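Dimethylsulfoniopropionate lyase (Roseovarius nubinhibens, PDB 4B29) probably cleaves dimethylsulfoniopropionate to release dimethylsulfide, as a zinc-binding lyase of the cupin superfamily acting in the sulphur cycle. Local coordinates at residues 43-48 with 199-204; 58-63 with 126-131; 109-114 with 137-142; 163-168 with 189-194. One frame throughout, in Å; residues are numbered along the deposited sequence.

Contact 1. Residues 43-48 with 199-204. With EDO (1,2-ethanediol), chain F.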
# COMPACT_ATOMS: atom_id res chain seq x y z
N PRO A 43 -16.15 0.07 -6.29
CA PRO A 43 -16.63 -1.15 -6.99
C PRO A 43 -15.50 -2.09 -7.45
O PRO A 43 -15.71 -3.33 -7.48
CB PRO A 43 -17.34 -0.59 -8.24
CG PRO A 43 -17.87 0.78 -7.71
CD PRO A 43 -16.85 1.31 -6.75
N GLU A 44 -14.34 -1.53 -7.86
CA GLU A 44 -13.28 -2.43 -8.31
C GLU A 44 -12.77 -3.27 -7.14
O GLU A 44 -12.35 -4.42 -7.34
CB GLU A 44 -12.10 -1.67 -8.92
CG GLU A 44 -12.46 -0.85 -10.20
CD GLU A 44 -12.92 -1.69 -11.38
OE1 GLU A 44 -12.73 -2.95 -11.44
OE2 GLU A 44 -13.51 -1.08 -12.31
N PHE A 45 -12.74 -2.67 -5.93
CA PHE A 45 -12.27 -3.44 -4.76
C PHE A 45 -13.31 -4.52 -4.44
O PHE A 45 -12.91 -5.65 -4.18
CB PHE A 45 -12.09 -2.50 -3.53
CG PHE A 45 -10.71 -1.97 -3.40
CD1 PHE A 45 -9.94 -1.63 -4.54
CD2 PHE A 45 -10.12 -1.80 -2.12
CE1 PHE A 45 -8.60 -1.18 -4.40
CE2 PHE A 45 -8.81 -1.35 -1.99
CZ PHE A 45 -8.04 -1.02 -3.12
N ARG A 46 -14.60 -4.19 -4.45
CA ARG A 46 -15.64 -5.20 -4.19
C ARG A 46 -15.59 -6.34 -5.20
O ARG A 46 -15.86 -7.50 -4.85
CB ARG A 46 -17.02 -4.55 -4.19
CG ARG A 46 -17.07 -3.35 -3.21
CD ARG A 46 -18.50 -3.08 -2.75
NE ARG A 46 -19.44 -2.95 -3.87
CZ ARG A 46 -19.68 -1.82 -4.54
NH1 ARG A 46 -19.05 -0.65 -4.26
NH2 ARG A 46 -20.57 -1.86 -5.51
N ALA A 47 -15.29 -5.99 -6.46
CA ALA A 47 -15.18 -7.02 -7.49
C ALA A 47 -13.97 -7.94 -7.28
O ALA A 47 -14.02 -9.14 -7.69
CB ALA A 47 -15.09 -6.35 -8.90
N PHE A 48 -12.90 -7.42 -6.70
CA PHE A 48 -11.67 -8.16 -6.57
C PHE A 48 -11.73 -9.13 -5.40
O PHE A 48 -11.24 -10.26 -5.49
CB PHE A 48 -10.54 -7.17 -6.34
CG PHE A 48 -9.13 -7.75 -6.38
CD1 PHE A 48 -8.45 -7.95 -7.59
CD2 PHE A 48 -8.47 -8.01 -5.17
CE1 PHE A 48 -7.10 -8.40 -7.58
CE2 PHE A 48 -7.12 -8.46 -5.15
CZ PHE A 48 -6.43 -8.64 -6.36
N LEU A 199 0.55 7.76 -1.53
CA LEU A 199 0.20 6.82 -0.44
C LEU A 199 -0.85 5.89 -1.04
O LEU A 199 -1.85 6.36 -1.61
CB LEU A 199 -0.37 7.62 0.72
CG LEU A 199 -0.92 6.86 1.95
CD1 LEU A 199 0.22 6.09 2.63
CD2 LEU A 199 -1.63 7.83 2.95
N THR A 200 -0.62 4.56 -0.92
CA THR A 200 -1.48 3.58 -1.63
C THR A 200 -2.04 2.57 -0.64
O THR A 200 -1.45 2.36 0.44
CB THR A 200 -0.68 2.78 -2.67
OG1 THR A 200 0.42 2.14 -2.02
CG2 THR A 200 -0.11 3.77 -3.78
N LEU A 201 -3.15 1.96 -1.03
CA LEU A 201 -3.71 0.85 -0.24
C LEU A 201 -4.05 -0.23 -1.28
O LEU A 201 -4.73 0.06 -2.30
CB LEU A 201 -4.93 1.32 0.58
CG LEU A 201 -5.43 0.17 1.49
CD1 LEU A 201 -5.93 0.72 2.86
CD2 LEU A 201 -6.56 -0.55 0.76
N VAL A 202 -3.56 -1.45 -1.06
CA VAL A 202 -3.49 -2.43 -2.16
C VAL A 202 -4.08 -3.76 -1.68
O VAL A 202 -3.82 -4.16 -0.55
CB VAL A 202 -2.02 -2.64 -2.52
CG1 VAL A 202 -1.82 -3.73 -3.59
CG2 VAL A 202 -1.41 -1.28 -2.99
N LEU A 203 -4.87 -4.39 -2.53
CA LEU A 203 -5.36 -5.75 -2.22
C LEU A 203 -4.57 -6.79 -3.03
O LEU A 203 -4.07 -6.52 -4.17
CB LEU A 203 -6.81 -5.91 -2.67
CG LEU A 203 -7.85 -4.85 -2.19
CD1 LEU A 203 -9.23 -5.23 -2.60
CD2 LEU A 203 -7.75 -4.71 -0.64
N TRP A 204 -4.51 -8.02 -2.47
CA TRP A 204 -3.79 -9.11 -3.16
C TRP A 204 -4.66 -10.35 -3.12
O TRP A 204 -5.42 -10.55 -2.15
CB TRP A 204 -2.50 -9.48 -2.40
CG TRP A 204 -1.53 -8.38 -2.12
CD1 TRP A 204 -1.71 -7.22 -1.31
CD2 TRP A 204 -0.26 -8.23 -2.72
NE1 TRP A 204 -0.56 -6.47 -1.34
CE2 TRP A 204 0.34 -7.06 -2.19
CE3 TRP A 204 0.47 -9.01 -3.63
CZ2 TRP A 204 1.63 -6.63 -2.56
CZ3 TRP A 204 1.79 -8.58 -4.00
CH2 TRP A 204 2.34 -7.42 -3.45
C1 EDO F . 1.55 -1.42 -1.74
O1 EDO F . 1.77 -0.21 -2.46
C2 EDO F . 2.88 -1.80 -1.13
O2 EDO F . 2.66 -3.10 -0.62

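Contact 2. Residues 58-63 with 126-131. With NI (nickel (II) ion), chain K.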
# COMPACT_ATOMS: atom_id res chain seq x y z
N ALA A 58 -4.06 -8.77 15.82
CA ALA A 58 -2.90 -9.66 15.93
C ALA A 58 -1.98 -9.33 17.10
O ALA A 58 -1.07 -10.13 17.41
CB ALA A 58 -2.05 -9.61 14.65
N ASP A 59 -2.15 -8.12 17.63
CA ASP A 59 -1.19 -7.51 18.58
C ASP A 59 0.26 -7.53 18.08
O ASP A 59 1.20 -7.88 18.80
CB ASP A 59 -1.29 -8.16 19.96
CG ASP A 59 -0.97 -7.15 21.09
OD1 ASP A 59 -1.84 -6.25 21.34
OD2 ASP A 59 0.11 -7.33 21.70
N ARG A 60 0.44 -7.10 16.83
CA ARG A 60 1.76 -7.06 16.26
C ARG A 60 2.40 -5.72 16.68
O ARG A 60 1.74 -4.70 16.52
CB ARG A 60 1.61 -7.11 14.71
CG ARG A 60 2.99 -7.11 14.03
CD ARG A 60 2.90 -7.20 12.51
NE ARG A 60 2.07 -8.36 12.28
CZ ARG A 60 2.52 -9.60 12.12
NH1 ARG A 60 3.83 -9.83 12.04
NH2 ARG A 60 1.63 -10.60 12.01
N PRO A 61 3.65 -5.71 17.12
CA PRO A 61 4.21 -4.43 17.61
C PRO A 61 4.63 -3.50 16.47
O PRO A 61 4.89 -3.96 15.34
CB PRO A 61 5.48 -4.85 18.38
CG PRO A 61 5.86 -6.15 17.93
CD PRO A 61 4.56 -6.84 17.36
N ALA A 62 4.72 -2.23 16.81
CA ALA A 62 5.18 -1.20 15.88
C ALA A 62 6.62 -1.44 15.53
O ALA A 62 7.41 -2.00 16.32
CB ALA A 62 5.03 0.17 16.52
N HIS A 63 7.01 -1.03 14.34
CA HIS A 63 8.40 -1.04 13.96
C HIS A 63 8.61 0.23 13.14
O HIS A 63 8.04 0.37 12.06
CB HIS A 63 8.79 -2.28 13.16
CG HIS A 63 10.21 -2.25 12.68
ND1 HIS A 63 10.56 -1.96 11.38
CD2 HIS A 63 11.38 -2.43 13.36
CE1 HIS A 63 11.88 -1.98 11.26
NE2 HIS A 63 12.39 -2.25 12.45
N HIS A 126 -1.55 -6.51 10.79
CA HIS A 126 -1.97 -6.10 12.13
C HIS A 126 -3.33 -6.69 12.49
O HIS A 126 -3.66 -6.80 13.69
CB HIS A 126 -2.00 -4.56 12.18
CG HIS A 126 -0.64 -3.99 12.26
ND1 HIS A 126 0.06 -3.94 13.46
CD2 HIS A 126 0.23 -3.59 11.30
CE1 HIS A 126 1.28 -3.48 13.23
NE2 HIS A 126 1.40 -3.26 11.93
N PHE A 127 -4.12 -7.07 11.48
CA PHE A 127 -5.28 -7.90 11.71
C PHE A 127 -5.09 -9.14 10.87
O PHE A 127 -4.65 -9.07 9.73
CB PHE A 127 -6.54 -7.17 11.27
CG PHE A 127 -6.77 -5.92 12.09
CD1 PHE A 127 -6.19 -4.71 11.69
CD2 PHE A 127 -7.52 -5.98 13.25
CE1 PHE A 127 -6.36 -3.54 12.49
CE2 PHE A 127 -7.74 -4.81 14.04
CZ PHE A 127 -7.15 -3.61 13.65
N LEU A 128 -5.32 -10.30 11.49
CA LEU A 128 -5.05 -11.58 10.80
C LEU A 128 -6.27 -12.07 10.06
O LEU A 128 -7.43 -12.03 10.56
CB LEU A 128 -4.64 -12.66 11.85
CG LEU A 128 -3.39 -12.36 12.69
CD1 LEU A 128 -3.07 -13.60 13.60
CD2 LEU A 128 -2.09 -11.94 11.85
N THR A 129 -6.01 -12.54 8.82
CA THR A 129 -7.01 -13.25 8.03
C THR A 129 -6.23 -14.00 6.95
O THR A 129 -5.12 -13.62 6.57
CB THR A 129 -8.04 -12.31 7.37
OG1 THR A 129 -9.00 -13.08 6.62
CG2 THR A 129 -7.32 -11.30 6.43
N GLN A 130 -6.86 -15.07 6.43
CA GLN A 130 -6.31 -15.78 5.28
C GLN A 130 -7.16 -15.49 4.03
O GLN A 130 -6.82 -16.02 2.97
CB GLN A 130 -6.35 -17.30 5.55
CG GLN A 130 -5.23 -17.71 6.56
CD GLN A 130 -3.84 -17.66 6.00
OE1 GLN A 130 -3.63 -17.75 4.77
NE2 GLN A 130 -2.83 -17.57 6.89
N SER A 131 -8.20 -14.65 4.16
CA SER A 131 -9.16 -14.45 3.04
C SER A 131 -8.72 -13.33 2.10
O SER A 131 -9.12 -13.32 0.90
CB SER A 131 -10.55 -14.13 3.56
OG SER A 131 -11.03 -15.27 4.31
NI NI K . 14.35 -2.46 12.90
O HOH W 1 -1.68 -5.74 15.49
O HOH W 2 15.26 -1.81 10.80
O HOH W 3 16.25 -3.43 13.53

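Contact 3. Residues 109-114 with 137-142. With PO4 (phosphate ion), chain E.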
# COMPACT_ATOMS: atom_id res chain seq x y z
N ARG A 109 19.90 4.26 -0.95
CA ARG A 109 19.54 4.77 0.37
C ARG A 109 18.40 5.81 0.42
O ARG A 109 17.60 5.80 1.36
CB ARG A 109 20.80 5.32 1.11
CG ARG A 109 20.53 5.89 2.53
CD ARG A 109 20.00 4.82 3.54
NE ARG A 109 20.76 3.57 3.47
CZ ARG A 109 20.35 2.39 3.93
NH1 ARG A 109 19.15 2.27 4.50
NH2 ARG A 109 21.12 1.33 3.81
N ASP A 110 18.34 6.73 -0.54
CA ASP A 110 17.31 7.76 -0.54
C ASP A 110 15.91 7.10 -0.64
O ASP A 110 14.97 7.52 0.06
CB ASP A 110 17.51 8.71 -1.73
CG ASP A 110 16.44 9.79 -1.80
OD1 ASP A 110 16.26 10.53 -0.81
OD2 ASP A 110 15.77 9.90 -2.85
N PHE A 111 15.81 6.10 -1.51
CA PHE A 111 14.52 5.37 -1.70
C PHE A 111 14.16 4.68 -0.37
O PHE A 111 13.02 4.81 0.10
CB PHE A 111 14.70 4.38 -2.85
CG PHE A 111 13.43 3.65 -3.27
CD1 PHE A 111 12.96 2.55 -2.54
CD2 PHE A 111 12.75 4.01 -4.44
CE1 PHE A 111 11.82 1.83 -2.97
CE2 PHE A 111 11.61 3.30 -4.87
CZ PHE A 111 11.16 2.20 -4.11
N LEU A 112 15.13 4.02 0.27
CA LEU A 112 14.87 3.37 1.58
C LEU A 112 14.48 4.36 2.66
O LEU A 112 13.66 4.04 3.54
CB LEU A 112 16.06 2.51 2.01
CG LEU A 112 16.34 1.30 1.10
CD1 LEU A 112 17.60 0.57 1.50
CD2 LEU A 112 15.14 0.30 1.14
N ASN A 113 15.04 5.58 2.64
CA ASN A 113 14.66 6.60 3.61
C ASN A 113 13.25 7.11 3.44
O ASN A 113 12.59 7.51 4.41
CB ASN A 113 15.60 7.81 3.50
CG ASN A 113 16.96 7.55 4.10
OD1 ASN A 113 17.13 6.68 4.97
ND2 ASN A 113 17.95 8.32 3.64
N ARG A 114 12.79 7.18 2.19
CA ARG A 114 11.59 7.94 1.89
C ARG A 114 10.46 7.05 1.31
O ARG A 114 9.48 7.55 0.79
CB ARG A 114 11.92 9.11 0.92
CG ARG A 114 12.97 10.04 1.55
CD ARG A 114 13.03 11.41 0.83
NE ARG A 114 13.50 11.19 -0.54
CZ ARG A 114 12.74 11.42 -1.62
NH1 ARG A 114 11.50 11.87 -1.48
NH2 ARG A 114 13.24 11.20 -2.82
N GLY A 137 1.49 1.38 0.98
CA GLY A 137 2.85 1.81 0.64
C GLY A 137 2.87 3.34 0.60
O GLY A 137 1.81 3.98 0.36
N TYR A 138 4.02 3.93 0.93
CA TYR A 138 4.23 5.38 0.77
C TYR A 138 5.54 5.58 0.05
O TYR A 138 6.54 4.90 0.34
CB TYR A 138 4.32 6.06 2.14
CG TYR A 138 4.66 7.54 2.00
CD1 TYR A 138 3.65 8.47 1.83
CD2 TYR A 138 6.00 7.95 2.00
CE1 TYR A 138 3.97 9.88 1.71
CE2 TYR A 138 6.35 9.33 1.85
CZ TYR A 138 5.31 10.25 1.74
OH TYR A 138 5.66 11.59 1.61
N TRP A 139 5.55 6.49 -0.93
CA TRP A 139 6.78 6.90 -1.59
C TRP A 139 6.83 8.43 -1.62
O TRP A 139 5.87 9.06 -2.04
CB TRP A 139 6.77 6.45 -3.06
CG TRP A 139 6.93 4.96 -3.21
CD1 TRP A 139 8.07 4.29 -3.54
CD2 TRP A 139 5.89 3.96 -3.07
NE1 TRP A 139 7.80 2.93 -3.63
CE2 TRP A 139 6.48 2.71 -3.33
CE3 TRP A 139 4.52 4.03 -2.77
CZ2 TRP A 139 5.76 1.50 -3.27
CZ3 TRP A 139 3.78 2.83 -2.74
CH2 TRP A 139 4.43 1.59 -2.97
N GLY A 140 7.95 8.99 -1.17
CA GLY A 140 8.06 10.47 -1.28
C GLY A 140 8.25 10.87 -2.75
O GLY A 140 8.43 10.04 -3.64
N PRO A 141 8.25 12.19 -3.01
CA PRO A 141 8.47 12.65 -4.38
C PRO A 141 9.80 12.23 -4.98
O PRO A 141 10.79 12.01 -4.27
CB PRO A 141 8.44 14.19 -4.25
CG PRO A 141 7.91 14.50 -2.91
CD PRO A 141 8.14 13.28 -2.03
N GLY A 142 9.86 12.17 -6.30
CA GLY A 142 11.14 11.95 -6.99
C GLY A 142 11.76 10.59 -6.82
O GLY A 142 12.99 10.45 -6.76
P PO4 E . 8.91 13.91 1.52
O1 PO4 E . 9.21 14.32 2.98
O2 PO4 E . 7.80 12.88 1.43
O3 PO4 E . 8.32 15.11 0.82
O4 PO4 E . 10.13 13.33 0.82

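Contact 4. Residues 163-168 with 189-194. With ZN (zinc ion), chain J.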
# COMPACT_ATOMS: atom_id res chain seq x y z
N ALA A 163 0.93 9.31 -8.85
CA ALA A 163 2.14 8.77 -9.43
C ALA A 163 1.86 8.17 -10.79
O ALA A 163 0.71 7.90 -11.12
CB ALA A 163 2.78 7.65 -8.48
N LEU A 164 2.94 7.92 -11.53
CA LEU A 164 2.86 7.31 -12.86
C LEU A 164 3.11 5.82 -12.73
O LEU A 164 4.19 5.43 -12.27
CB LEU A 164 3.90 7.97 -13.78
CG LEU A 164 3.83 7.49 -15.22
CD1 LEU A 164 2.49 7.85 -15.87
CD2 LEU A 164 5.08 8.12 -15.97
N PHE A 165 2.11 5.03 -13.16
CA PHE A 165 2.14 3.56 -13.05
C PHE A 165 2.45 2.90 -14.37
O PHE A 165 1.79 3.18 -15.38
CB PHE A 165 0.80 3.07 -12.53
CG PHE A 165 0.64 3.27 -11.05
CD1 PHE A 165 0.36 4.54 -10.49
CD2 PHE A 165 0.86 2.17 -10.20
CE1 PHE A 165 0.22 4.73 -9.11
CE2 PHE A 165 0.71 2.33 -8.79
CZ PHE A 165 0.39 3.59 -8.25
N HIS A 166 3.46 2.02 -14.35
CA HIS A 166 3.93 1.26 -15.50
C HIS A 166 3.56 -0.20 -15.35
O HIS A 166 3.63 -0.74 -14.21
CB HIS A 166 5.47 1.32 -15.58
CG HIS A 166 6.03 2.71 -15.53
ND1 HIS A 166 5.98 3.56 -16.63
CD2 HIS A 166 6.64 3.40 -14.54
CE1 HIS A 166 6.55 4.72 -16.30
NE2 HIS A 166 6.97 4.64 -15.05
N LEU A 167 3.18 -0.83 -16.44
CA LEU A 167 2.86 -2.29 -16.41
C LEU A 167 3.24 -2.89 -17.73
O LEU A 167 2.86 -2.37 -18.78
CB LEU A 167 1.34 -2.46 -16.16
CG LEU A 167 0.75 -3.87 -16.21
CD1 LEU A 167 1.39 -4.78 -15.12
CD2 LEU A 167 -0.79 -3.83 -16.08
N ARG A 168 3.95 -4.02 -17.72
CA ARG A 168 4.32 -4.63 -18.99
C ARG A 168 3.07 -4.97 -19.79
O ARG A 168 2.04 -5.40 -19.24
CB ARG A 168 5.18 -5.87 -18.76
CG ARG A 168 6.64 -5.52 -18.27
CD ARG A 168 7.55 -4.59 -19.22
NE ARG A 168 7.67 -5.15 -20.55
CZ ARG A 168 8.57 -6.06 -20.95
NH1 ARG A 168 9.47 -6.54 -20.10
NH2 ARG A 168 8.57 -6.51 -22.22
N HIS A 189 5.72 -4.61 -13.08
CA HIS A 189 5.14 -3.26 -13.00
C HIS A 189 6.15 -2.35 -12.33
O HIS A 189 7.11 -2.82 -11.68
CB HIS A 189 3.76 -3.30 -12.27
CG HIS A 189 3.74 -4.19 -11.05
ND1 HIS A 189 3.66 -5.56 -11.15
CD2 HIS A 189 3.73 -3.89 -9.73
CE1 HIS A 189 3.63 -6.09 -9.93
NE2 HIS A 189 3.63 -5.09 -9.06
N ALA A 190 5.91 -1.05 -12.43
CA ALA A 190 6.83 -0.09 -11.81
C ALA A 190 6.07 1.21 -11.58
O ALA A 190 4.91 1.34 -11.96
CB ALA A 190 8.05 0.16 -12.77
N MET A 191 6.68 2.14 -10.85
CA MET A 191 5.95 3.36 -10.54
C MET A 191 6.96 4.50 -10.31
O MET A 191 7.99 4.27 -9.69
CB MET A 191 5.17 3.14 -9.23
CG MET A 191 4.19 4.29 -8.91
SD MET A 191 3.62 4.20 -7.16
CE MET A 191 5.14 4.64 -6.34
N THR A 192 6.62 5.71 -10.75
CA THR A 192 7.50 6.87 -10.57
C THR A 192 6.71 7.97 -9.89
O THR A 192 5.60 8.34 -10.36
CB THR A 192 7.88 7.40 -11.98
OG1 THR A 192 8.46 6.32 -12.71
CG2 THR A 192 8.87 8.59 -11.85
N THR A 193 7.25 8.53 -8.82
CA THR A 193 6.67 9.76 -8.28
C THR A 193 7.49 10.94 -8.87
O THR A 193 8.71 10.87 -9.06
CB THR A 193 6.71 9.88 -6.75
OG1 THR A 193 8.00 9.49 -6.29
CG2 THR A 193 5.67 8.92 -6.07
N LEU A 194 6.76 12.01 -9.14
CA LEU A 194 7.36 13.24 -9.67
C LEU A 194 7.39 14.25 -8.52
O LEU A 194 8.08 14.02 -7.54
CB LEU A 194 6.54 13.69 -10.88
CG LEU A 194 6.58 12.84 -12.16
CD1 LEU A 194 8.01 12.51 -12.57
CD2 LEU A 194 5.73 11.56 -12.05
ZN ZN J . 3.12 -5.56 -7.16
O HOH W 4 8.89 6.78 -15.26

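Contact 1. Residues 43-48 with 199-204
L203 lies against two phenyl rings, F45 and F48, that helix 43-48 sends down onto strand 199-204. The F45 ring takes L203 on a face: methyl CD1 stands 3.8 Å from the ring centroid and 21° off the normal, a CH-pi contact displaced toward the ring rim beside CG and CD2. The same ring reaches L201 with its far end. Its CE2 meets L201 CD2 at 3.6 Å, while CZ brings the ring edge to L201 O, also at 3.6 Å and in the plane of the ring. That oxygen is already hydrogen-bonded to S157 OG, so the phenyl covers a carbonyl that has a polar partner. F48 sits one turn further on. With CG anti to the backbone N (chi1 -172°) its ring extends toward the strand and runs antiparallel alongside the L203 side chain, CE2 coming to 3.6 Å from L203 CB; the ring edge also meets the W204 backbone. No hydrogen bond joins the two segments; the side chains meet by apolar packing and the CH-pi contact. W204 and T200 turn to the other side of the strand, where T200 OG1 hydrogen-bonds O1 of a bound 1,2-ethanediol at 2.7 Å. Helix 43-48 thus packs on the outside of the large mixed sheet, the segment axes of 43-48 and 199-204 at 24°; F45 also touches strand 153-159, and F48 meets F182 of strand 180-183.

Contact 2. Residues 58-63 with 126-131
R60 and H126 meet through their torsions: R60 holds CG anti to its own backbone N (chi1 -178°) and runs straight before bending at chi3 (-53°), while H126, at chi1 -76°, swings its imidazole back under the arginine although its CB points away from residues 58-63. The meeting lies at the end of the large mixed sheet of this cupin-family fold, where the loop after edge strand 56-57 passes strand 127-128. The aliphatic part of R60 crosses the imidazole at about a right angle, with CB 3.7 Å from H126 ND1 and CD over one face toward the rim. The guanidinium plane stands perpendicular to the ring, and its edge faces L128, NH2 lying 4.0 Å from CD2. A58 closes the other end of the contact: its methyl CB rests 3.6 Å from L128 CG, and its N-H bonds H126 O at 2.9 Å, approaching from above the carbonyl plane. A water fills the angle between the two backbones, accepting from R60 N and donating to H126 O, so this carbonyl receives two donors. The same water is hydrogen-bonded to H126 ND1, while the opposite ring nitrogen, NE2, is bonded to the backbone N of E97; together they fix the rotation of the imidazole. The loop continues to H63, whose ND1 bonds W98 O and whose NE2 binds a nickel ion at 2.0 Å, with two waters among the metal's ligands.

Contact 3. Residues 109-114 with 137-142
P141 O is gripped by both terminal nitrogens of R114, NH1 at 2.9 Å and NH2 at 3.0 Å. The carbonyl oxygen lies in the guanidinium plane; NH1 approaches it on a lone pair, whereas NH2 comes almost head-on to the C=O. A second edge of the guanidinium is taken side-on by D110, one helical turn earlier, in a salt bridge: NE bonds OD1 at 2.9 Å and NH2 bonds OD2 at 2.8 Å, both nearly straight. A bend at chi3 (-65°) folds the arginine so that it can serve both partners, and the carboxylate and carbonyl together fix the rotation of the guanidinium. NH1 has a further acceptor, O4 of a bound phosphate, at 3.0 Å. The same anion touches the P141 ring, lies with O2 at the edge of the Y138 ring close to its hydroxyl, and is also hydrogen-bonded to H70. The backbone adds its own tie: G140 N donates to R114 O at 2.9 Å. Deeper in, F111 lies beside W139 and points the same way, its CZ 3.5 Å from NE1, the two planes inclined at 71°. Both rings also meet F115. The arrangement is that of an arginine fastening helix 109-114 to the loop that leaves strand 133-139 of the cupin-family fold, with a neighbouring anion site that the crystallisation phosphate occupies.

Contact 4. Residues 163-168 with 189-194
M191 sets its CG over the centre of the F165 ring, 3.8 Å from the centroid and 7° off the normal, and its SD reaches F165 CZ at 3.5 Å in a Met-aromatic contact. The methyl of A163 backs the thioether, its CB 3.7 Å from M191 CG, and Y156 meets the F165 ring edge-to-face. F165 and M191 form a non-hydrogen-bonded antiparallel pair, flanked by the hydrogen-bonded pairs L164-T192 and H166-A190. Each of these pairs carries two N-H...O bonds of 2.9 Å; those of L164-T192 run close to their carbonyl planes, while those of H166-A190 arrive from above them. On the opposite face of the sheet, the edge of the H166 imidazole turns toward T192. Water 4 links H166 NE2 to T192 OG1, at 2.9 and 2.6 Å respectively, and D144 also bonds that hydroxyl. Back on the face of F165 and M191, H189 pairs with L167, whose CD1 packs on its CB. The imidazole stands between backbone N and carbonyl carbon (chi1 42°), its ND1 held by A187 O, and NE2 binds zinc at 2.0 Å. H150 and E154 complete the protein side of this site: a metal centre of the cupin beta-barrel, to which this antiparallel pair contributes H189.

How the contacts relate
Contacts 1 and 3 share the large mixed sheet, where strands 198-205 and 133-139 are neighbours and T200 N lies 2.8 Å from G137 O. Contact 3 in turn touches contact 4: G140 O is 2.7 Å from T193 OG1, and G142 N is 2.9 Å from L194 O, so the loop after strand 133-139 joins the two sheets. The zinc lies between them. Contact 4 supplies H189 as a ligand, while in contact 1 the W204 side chain comes within about 4 Å of the metal at nearest atoms. Contact 2 is remote, its centre about 28 Å from that of contact 4, and its nickel ion is separate from the zinc site.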